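Local coordinates for kelch domain-containing protein (Colletotrichum graminicola M1.001, PDB 5C86) that probably oxidises alcohols at a copper site, as a fungal member of the AA5 family that includes galactose oxidase and glyoxal oxidase, at residues 4-9 with 324-329; 344-349 with 366-371. All coordinates share one frame; numbering follows the deposited sequence. Where two conformers were deposited one is given.

Contact 1 of 2, residues 4-9 with 324-329; sequences GKWGPM and PTTPHT
The backbone around G4 and W6 runs past T326 without pairing with it: the closest CA atoms, those of G4 and T325, are 6.5 Å apart, and no hydrogen bond joins the main chains of 4-9 and 324-329. The gap is bridged instead by the indole of W6. Its CG lies anti to the carbonyl carbon (chi1 -67°), and the five-membered ring presents NE1 to two successive carbonyls of the loop. NE1 donates to T326 O at 3.0 Å, a bent bond with an N-H...O angle of 143°; the donor stands well above the carbonyl plane, while the oxygen sits at the indole edge, tilted somewhat from the ring plane. A second, weak bond runs from NE1 to P327 O at 3.2 Å, giving the one N-H a forked hold on the turn of the loop. On either side of this polar grip lie carbon contacts: W6 CD1 meets T326 CG2 at 3.8 Å, and W6 CZ2 meets H328 CB, also at 3.8 Å. The other branch of T326, OG1, is linked to G4 O through a water that donates to the carbonyl at 2.8 Å and lies 2.7 Å from the hydroxyl; OG1 also has a weak bond to V3 O. The W6 ring also meets that of W368 in the neighbouring strand. The contact ties 5-11, the N-terminal strand that completes the last blade (336-369), to the loop after 321-324, the outer strand of the blade before it, in the seven-bladed kelch propeller known from galactose oxidase.

Contact 2 of 2, residues 344-349 with 366-371; sequences ATIWSG and QFWSPP
I346 O is approached by two donors of the facing strand: W368 N bonds to it at 2.8 Å, almost straight at the hydrogen (170°), and F367 CA adds a C-H...O contact of 3.3 Å. The return bond from I346 N to W368 O completes this hydrogen-bonded pair, and S348 and Q366 form the next one, S348 N bonding to Q366 O and Q366 N to S348 O, both at 2.9 Å. Between them W347 and F367 make a non-hydrogen-bonded pair. The two strands, inclined at 139°, are the central antiparallel partners of a four-stranded propeller blade, with 336-340 beyond one and 5-11 beyond the other. On the face bearing W347 and F367, CG of W347 is anti to the backbone N (chi1 161°), and CE3 lies over one face of the F367 ring toward its rim. W347 CB touches F367 CE1 at 3.7 Å, and the indole NE1 is held by T337 OG1. On the opposite face, I346 and W368 point the same way side by side; I346 CD1 reaches the indole edge at CE3, 4.0 Å off. P370 CA covers one face of that indole toward the rim, W292 stacks on it, and its NE1 bonds to V3 O. Just before strand 346-349 begins, T345 CG2 packs on S369 OG at 3.6 Å, and A344 O, bonded to Y372 OH, lies 3.3 Å from P370 CD.

From the N terminus, residues 4-9 lie on an outermost strand; the chain then runs through six blades before 324-329 closes contact 1, more than 300 residues later. Contact 2 opens after it, so the two follow in series and neither nest nor cross. It closes a much shorter loop, which carries the C354-C358 disulfide. The centres of contacts 1 and 2 are about 8 Å apart, and strands 5-11 and 364-369 lie side by side in one sheet, with K5 O probably bonded to S369 N and G7 O to Q366 NE2. Contact 2 pairs the inner strands of the last blade, the bonds between the contacts add 5-11 to it, and contact 1 fastens that strand to the neighbouring blade.

Contact 1 of 2, residues 4-9 with 324-329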
loop_
_atom_site.group_PDB
_atom_site.type_symbol
_atom_site.label_atom_id
_atom_site.label_comp_id
_atom_site.label_asym_id
_atom_site.label_seq_id
_atom_site.Cartn_x
_atom_site.Cartn_y
_atom_site.Cartn_z
ATOM N N GLY A 4 18.246 11.668 3.637
ATOM C CA GLY A 4 18.307 10.816 2.513
ATOM C C GLY A 4 18.703 11.525 1.266
ATOM O O GLY A 4 19.330 12.610 1.326
ATOM N N LYS A 5 18.362 10.967 0.165
ATOM C CA LYS A 5 18.772 11.488 -1.126
ATOM C C LYS A 5 17.850 11.050 -2.201
ATOM O O LYS A 5 17.469 9.904 -2.257
ATOM C CB LYS A 5 20.174 10.962 -1.432
ATOM C CG LYS A 5 20.818 11.592 -2.649
ATOM C CD LYS A 5 22.307 11.241 -2.730
ATOM C CE LYS A 5 22.987 12.161 -3.733
ATOM N NZ LYS A 5 22.680 11.731 -5.112
ATOM N N TRP A 6 17.538 11.929 -3.168
ATOM C CA TRP A 6 16.797 11.587 -4.330
ATOM C C TRP A 6 17.677 11.087 -5.456
ATOM O O TRP A 6 18.728 11.681 -5.664
ATOM C CB TRP A 6 16.047 12.828 -4.875
ATOM C CG TRP A 6 14.996 13.310 -3.984
ATOM C CD1 TRP A 6 15.027 14.391 -3.264
ATOM C CD2 TRP A 6 13.686 12.752 -3.844
ATOM N NE1 TRP A 6 13.841 14.564 -2.584
ATOM C CE2 TRP A 6 12.989 13.561 -2.923
ATOM C CE3 TRP A 6 13.071 11.655 -4.369
ATOM C CZ2 TRP A 6 11.641 13.303 -2.552
ATOM C CZ3 TRP A 6 11.675 11.397 -4.000
ATOM C CH2 TRP A 6 11.022 12.229 -3.101
ATOM N N GLY A 7 17.242 10.105 -6.193
ATOM C CA GLY A 7 17.887 9.725 -7.430
ATOM C C GLY A 7 17.407 10.563 -8.610
ATOM O O GLY A 7 16.609 11.465 -8.450
ATOM N N PRO A 8 17.830 10.196 -9.797
ATOM C CA PRO A 8 17.414 11.003 -10.939
ATOM C C PRO A 8 15.948 10.845 -11.282
ATOM O O PRO A 8 15.294 9.820 -10.937
ATOM C CB PRO A 8 18.258 10.402 -12.085
ATOM C CG PRO A 8 18.574 9.006 -11.630
ATOM C CD PRO A 8 18.842 9.201 -10.160
ATOM N N MET A 9 15.388 11.852 -11.970
ATOM C CA MET A 9 13.998 11.803 -12.382
ATOM C C MET A 9 13.830 10.700 -13.421
ATOM O O MET A 9 14.639 10.590 -14.345
ATOM C CB MET A 9 13.483 13.145 -12.977
ATOM C CG MET A 9 13.360 14.363 -12.038
ATOM S SD MET A 9 11.950 14.583 -10.901
ATOM C CE MET A 9 10.856 13.312 -11.357
ATOM N N PRO A 324 11.868 16.141 8.920
ATOM C CA PRO A 324 11.791 16.377 7.496
ATOM C C PRO A 324 12.863 15.726 6.655
ATOM O O PRO A 324 14.035 15.529 7.131
ATOM C CB PRO A 324 11.904 17.915 7.407
ATOM C CG PRO A 324 12.735 18.289 8.566
ATOM C CD PRO A 324 12.304 17.334 9.704
ATOM N N THR A 325 12.559 15.326 5.460
ATOM C CA THR A 325 13.542 14.779 4.595
ATOM C C THR A 325 13.741 15.709 3.370
ATOM O O THR A 325 13.104 16.778 3.312
ATOM C CB THR A 325 13.238 13.354 4.190
ATOM O OG1 THR A 325 12.049 13.311 3.370
ATOM C CG2 THR A 325 13.036 12.513 5.438
ATOM N N THR A 326 14.534 15.321 2.405
ATOM C CA THR A 326 14.871 16.299 1.357
ATOM C C THR A 326 13.614 16.615 0.524
ATOM O O THR A 326 12.949 15.728 -0.003
ATOM C CB THR A 326 16.028 15.789 0.505
ATOM O OG1 THR A 326 17.209 15.725 1.324
ATOM C CG2 THR A 326 16.340 16.727 -0.615
ATOM N N PRO A 327 13.340 17.921 0.362
ATOM C CA PRO A 327 12.203 18.289 -0.475
ATOM C C PRO A 327 12.323 17.930 -1.938
ATOM O O PRO A 327 13.433 17.743 -2.483
ATOM C CB PRO A 327 12.085 19.825 -0.336
ATOM C CG PRO A 327 13.356 20.262 0.196
ATOM C CD PRO A 327 13.981 19.102 0.954
ATOM N N HIS A 328 11.149 17.748 -2.536
ATOM C CA HIS A 328 11.021 17.547 -3.977
ATOM C C HIS A 328 10.510 18.902 -4.542
ATOM O O HIS A 328 10.070 19.762 -3.808
ATOM C CB HIS A 328 10.193 16.311 -4.324
ATOM C CG HIS A 328 8.863 16.247 -3.651
ATOM N ND1 HIS A 328 8.654 15.754 -2.380
ATOM C CD2 HIS A 328 7.667 16.708 -4.067
ATOM C CE1 HIS A 328 7.357 15.855 -2.084
ATOM N NE2 HIS A 328 6.746 16.425 -3.101
ATOM N N THR A 329 10.601 19.000 -5.855
ATOM C CA THR A 329 10.176 20.227 -6.565
ATOM C C THR A 329 8.840 20.104 -7.239
ATOM O O THR A 329 8.087 21.091 -7.306
ATOM C CB THR A 329 11.236 20.675 -7.596
ATOM O OG1 THR A 329 11.500 19.641 -8.541
ATOM C CG2 THR A 329 12.467 21.156 -6.889
HETATM O O HOH W 1 19.412 15.017 -0.159
#

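Contact 2 of 2, residues 344-349 with 366-371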
loop_
_atom_site.group_PDB
_atom_site.type_symbol
_atom_site.label_atom_id
_atom_site.label_comp_id
_atom_site.label_asym_id
_atom_site.label_seq_id
_atom_site.Cartn_x
_atom_site.Cartn_y
_atom_site.Cartn_z
ATOM N N ALA A 344 15.041 -1.100 -0.970
ATOM C CA ALA A 344 14.805 -0.293 0.222
ATOM C C ALA A 344 14.761 1.230 -0.015
ATOM O O ALA A 344 14.671 1.986 0.937
ATOM C CB ALA A 344 15.781 -0.671 1.358
ATOM N N THR A 345 14.775 1.623 -1.291
ATOM C CA THR A 345 14.432 2.974 -1.678
ATOM C C THR A 345 12.883 3.011 -1.838
ATOM O O THR A 345 12.185 1.979 -1.840
ATOM C CB THR A 345 15.085 3.378 -3.032
ATOM O OG1 THR A 345 14.495 2.591 -4.050
ATOM C CG2 THR A 345 16.590 3.240 -2.916
ATOM N N ILE A 346 12.376 4.238 -2.012
ATOM C CA ILE A 346 10.950 4.483 -2.101
ATOM C C ILE A 346 10.623 5.276 -3.345
ATOM O O ILE A 346 11.125 6.390 -3.519
ATOM C CB ILE A 346 10.408 5.211 -0.910
ATOM C CG1 ILE A 346 10.830 4.535 0.399
ATOM C CG2 ILE A 346 8.882 5.228 -0.993
ATOM C CD1 ILE A 346 10.284 5.129 1.689
ATOM N N TRP A 347 9.867 4.680 -4.201
ATOM C CA TRP A 347 9.244 5.449 -5.343
ATOM C C TRP A 347 8.339 6.517 -4.853
ATOM O O TRP A 347 7.557 6.326 -3.928
ATOM C CB TRP A 347 8.461 4.513 -6.218
ATOM C CG TRP A 347 7.469 5.179 -7.081
ATOM C CD1 TRP A 347 6.091 5.190 -6.859
ATOM C CD2 TRP A 347 7.696 5.848 -8.304
ATOM N NE1 TRP A 347 5.472 5.909 -7.870
ATOM C CE2 TRP A 347 6.446 6.286 -8.760
ATOM C CE3 TRP A 347 8.844 6.171 -9.028
ATOM C CZ2 TRP A 347 6.315 7.037 -9.964
ATOM C CZ3 TRP A 347 8.719 6.909 -10.230
ATOM C CH2 TRP A 347 7.473 7.328 -10.637
ATOM N N SER A 348 8.452 7.716 -5.461
ATOM C CA SER A 348 7.465 8.827 -5.307
ATOM C C SER A 348 7.232 9.518 -6.671
ATOM O O SER A 348 8.235 9.960 -7.284
ATOM C CB SER A 348 7.983 9.834 -4.330
ATOM O OG SER A 348 7.181 11.003 -4.320
ATOM N N GLY A 349 5.979 9.498 -7.118
ATOM C CA GLY A 349 5.769 10.195 -8.380
ATOM C C GLY A 349 4.351 10.327 -8.701
ATOM O O GLY A 349 3.489 10.178 -7.893
ATOM N N GLN A 366 10.745 9.893 -8.764
ATOM C CA GLN A 366 12.139 9.632 -8.394
ATOM C C GLN A 366 12.085 8.589 -7.262
ATOM O O GLN A 366 11.032 8.486 -6.581
ATOM C CB GLN A 366 12.844 10.848 -7.837
ATOM C CG GLN A 366 13.016 12.037 -8.766
ATOM C CD GLN A 366 13.430 13.313 -8.032
ATOM O OE1 GLN A 366 12.610 14.044 -7.438
ATOM N NE2 GLN A 366 14.710 13.592 -8.069
ATOM N N PHE A 367 13.225 7.989 -6.975
ATOM C CA PHE A 367 13.367 7.089 -5.865
ATOM C C PHE A 367 14.114 7.774 -4.799
ATOM O O PHE A 367 15.185 8.385 -5.012
ATOM C CB PHE A 367 14.087 5.819 -6.357
ATOM C CG PHE A 367 13.298 5.025 -7.314
ATOM C CD1 PHE A 367 12.311 4.049 -6.934
ATOM C CD2 PHE A 367 13.422 5.244 -8.696
ATOM C CE1 PHE A 367 11.614 3.374 -7.807
ATOM C CE2 PHE A 367 12.656 4.507 -9.610
ATOM C CZ PHE A 367 11.763 3.548 -9.186
ATOM N N TRP A 368 13.565 7.769 -3.603
ATOM C CA TRP A 368 14.206 8.366 -2.456
ATOM C C TRP A 368 14.981 7.281 -1.676
ATOM O O TRP A 368 14.425 6.235 -1.358
ATOM C CB TRP A 368 13.223 9.018 -1.486
ATOM C CG TRP A 368 13.806 9.663 -0.313
ATOM C CD1 TRP A 368 14.638 10.789 -0.264
ATOM C CD2 TRP A 368 13.586 9.302 1.062
ATOM N NE1 TRP A 368 14.984 11.060 0.984
ATOM C CE2 TRP A 368 14.338 10.178 1.851
ATOM C CE3 TRP A 368 12.865 8.247 1.696
ATOM C CZ2 TRP A 368 14.322 10.129 3.243
ATOM C CZ3 TRP A 368 12.846 8.222 3.036
ATOM C CH2 TRP A 368 13.615 9.073 3.832
ATOM N N SER A 369 16.237 7.548 -1.427
ATOM C CA SER A 369 17.077 6.675 -0.624
ATOM C C SER A 369 17.023 7.175 0.787
ATOM O O SER A 369 17.502 8.302 1.134
ATOM C CB SER A 369 18.549 6.670 -1.111
ATOM O OG SER A 369 18.695 6.052 -2.329
ATOM N N PRO A 370 16.483 6.349 1.737
ATOM C CA PRO A 370 16.440 6.801 3.083
ATOM C C PRO A 370 17.802 6.895 3.824
ATOM O O PRO A 370 18.792 6.338 3.327
ATOM C CB PRO A 370 15.498 5.741 3.804
ATOM C CG PRO A 370 14.770 5.119 2.704
ATOM C CD PRO A 370 15.740 5.073 1.549
ATOM N N PRO A 371 17.856 7.515 5.006
ATOM C CA PRO A 371 19.129 7.624 5.793
ATOM C C PRO A 371 19.798 6.281 6.023
ATOM O O PRO A 371 21.028 6.241 6.106
ATOM C CB PRO A 371 18.696 8.243 7.092
ATOM C CG PRO A 371 17.491 9.030 6.721
ATOM C CD PRO A 371 16.762 8.247 5.671
#